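Local coordinates for Asp (Solanum tuberosum, PDB 3RFI), which is the saposin-like domain of a plant aspartic protease, a mostly helical, disulfide-bonded module that, like many saposin-like proteins, probably interacts with membranes, at residues K88-G91 with T92-V96. Residues are numbered along the deposited sequence; the frame is centred on the assembly and turned at random.
Sequences KQEG and TKEKV
The first turn of helix 90-104, just after the bend that follows helix 71-87 in this saposin-like domain, is where Glu-90 meets Lys-93 and Glu-94, with Gln-89 at the N-cap position. Three i to i+4 backbone bonds define the turn. Lys-93 N donates to Gln-89 O at 3.1 Å, almost straight at 175°; Glu-94 N reaches Glu-90 O at 2.8 Å, and Lys-95 N reaches Gly-91 O at 3.0 Å. The Glu-90 and Lys-93 side chains run alongside each other, pointing the same way. With CG of Lys-93 anti to the backbone N (chi1 167°) and the chain bent at chi3 and chi4, NZ comes to 3.2 Å from Glu-90 OE1, a salt bridge whose hydrogen bond is weak; Lys-93 NZ also has a long, weak ion pair with Glu-20 of helix 6-29. The other carboxylate oxygen faces Glu-94: Glu-90 OE2 and Glu-94 OE2 are 2.7 Å apart, and the two carboxylate planes are turned 47° against each other. CG of Glu-94 also lies 3.0 Å from Glu-90 O. Thr-92 leaves on another side of the helix, where its OG1 bonds Gln-86 of the preceding helix; Gln-89 NE2 likewise returns to the backbone of Asn-85, tying the bend together. Trp-23 of helix 6-29 touches Thr-92, Lys-93 and Val-96. Glu-90 thus divides its carboxylate between a cation and a second acid. One acid probably holds a proton and shares it; their nearness would favour this by raising one apparent pKa, so the contact could depend on pH.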
loop_
_atom_site.group_PDB
_atom_site.type_symbol
_atom_site.label_atom_id
_atom_site.label_comp_id
_atom_site.label_asym_id
_atom_site.label_seq_id
_atom_site.Cartn_x
_atom_site.Cartn_y
_atom_site.Cartn_z
ATOM N N LYS A 88 4.817 1.596 5.908
ATOM C CA LYS A 88 5.793 0.538 6.243
ATOM C C LYS A 88 5.705 0.183 7.710
ATOM O O LYS A 88 6.294 -0.821 8.146
ATOM C CB LYS A 88 7.230 1.054 6.011
ATOM C CG LYS A 88 7.633 1.277 4.569
ATOM C CD LYS A 88 9.067 1.877 4.533
ATOM C CE LYS A 88 9.264 2.994 3.439
ATOM N NZ LYS A 88 10.310 4.068 3.766
ATOM N N GLN A 89 5.053 1.037 8.496
ATOM C CA GLN A 89 5.104 0.894 9.940
ATOM C C GLN A 89 4.468 -0.441 10.331
ATOM O O GLN A 89 3.541 -0.874 9.677
ATOM C CB GLN A 89 4.464 2.090 10.681
ATOM C CG GLN A 89 5.136 3.503 10.451
ATOM C CD GLN A 89 6.614 3.591 10.813
ATOM O OE1 GLN A 89 7.012 3.189 11.915
ATOM N NE2 GLN A 89 7.435 4.167 9.915
ATOM N N GLU A 90 4.992 -1.114 11.365
ATOM C CA GLU A 90 4.437 -2.435 11.787
ATOM C C GLU A 90 2.931 -2.454 12.022
ATOM O O GLU A 90 2.218 -3.296 11.475
ATOM C CB GLU A 90 5.115 -2.974 13.075
ATOM C CG GLU A 90 6.229 -3.972 12.868
ATOM C CD GLU A 90 5.942 -5.033 11.796
ATOM O OE1 GLU A 90 6.704 -5.039 10.804
ATOM O OE2 GLU A 90 5.004 -5.859 11.935
ATOM N N GLY A 91 2.469 -1.541 12.876
ATOM C CA GLY A 91 1.056 -1.387 13.153
ATOM C C GLY A 91 0.211 -1.302 11.891
ATOM O O GLY A 91 -0.819 -1.939 11.794
ATOM N N THR A 92 0.643 -0.498 10.921
ATOM C CA THR A 92 -0.149 -0.286 9.730
ATOM C C THR A 92 -0.224 -1.564 8.869
ATOM O O THR A 92 -1.307 -1.982 8.469
ATOM C CB THR A 92 0.401 0.889 8.940
ATOM O OG1 THR A 92 0.285 2.063 9.748
ATOM C CG2 THR A 92 -0.344 1.056 7.584
ATOM N N LYS A 93 0.937 -2.161 8.610
ATOM C CA LYS A 93 1.053 -3.437 7.924
ATOM C C LYS A 93 0.175 -4.472 8.589
ATOM O O LYS A 93 -0.598 -5.138 7.910
ATOM C CB LYS A 93 2.516 -3.911 7.928
ATOM C CG LYS A 93 2.692 -5.386 7.519
ATOM C CD LYS A 93 4.000 -6.001 8.103
ATOM C CE LYS A 93 5.194 -5.042 7.944
ATOM N NZ LYS A 93 6.465 -5.754 7.686
ATOM N N GLU A 94 0.269 -4.598 9.914
ATOM C CA GLU A 94 -0.439 -5.680 10.612
ATOM C C GLU A 94 -1.964 -5.439 10.531
ATOM O O GLU A 94 -2.750 -6.384 10.399
ATOM C CB GLU A 94 0.018 -5.809 12.067
ATOM C CG GLU A 94 1.539 -6.150 12.264
ATOM C CD GLU A 94 2.010 -6.011 13.748
ATOM O OE1 GLU A 94 1.152 -5.921 14.654
ATOM O OE2 GLU A 94 3.238 -5.964 14.022
ATOM N N LYS A 95 -2.365 -4.170 10.599
ATOM C CA LYS A 95 -3.784 -3.797 10.518
ATOM C C LYS A 95 -4.289 -4.175 9.119
ATOM O O LYS A 95 -5.390 -4.698 8.950
ATOM C CB LYS A 95 -3.895 -2.275 10.718
ATOM C CG LYS A 95 -5.294 -1.674 10.696
ATOM C CD LYS A 95 -5.250 -0.366 11.508
ATOM C CE LYS A 95 -6.305 0.617 11.063
ATOM N NZ LYS A 95 -7.670 0.115 11.412
ATOM N N VAL A 96 -3.475 -3.915 8.109
ATOM C CA VAL A 96 -3.931 -4.142 6.767
ATOM C C VAL A 96 -4.035 -5.637 6.526
ATOM O O VAL A 96 -5.033 -6.089 5.984
ATOM C CB VAL A 96 -2.986 -3.558 5.738
ATOM C CG1 VAL A 96 -3.394 -4.016 4.319
ATOM C CG2 VAL A 96 -3.065 -2.043 5.788
#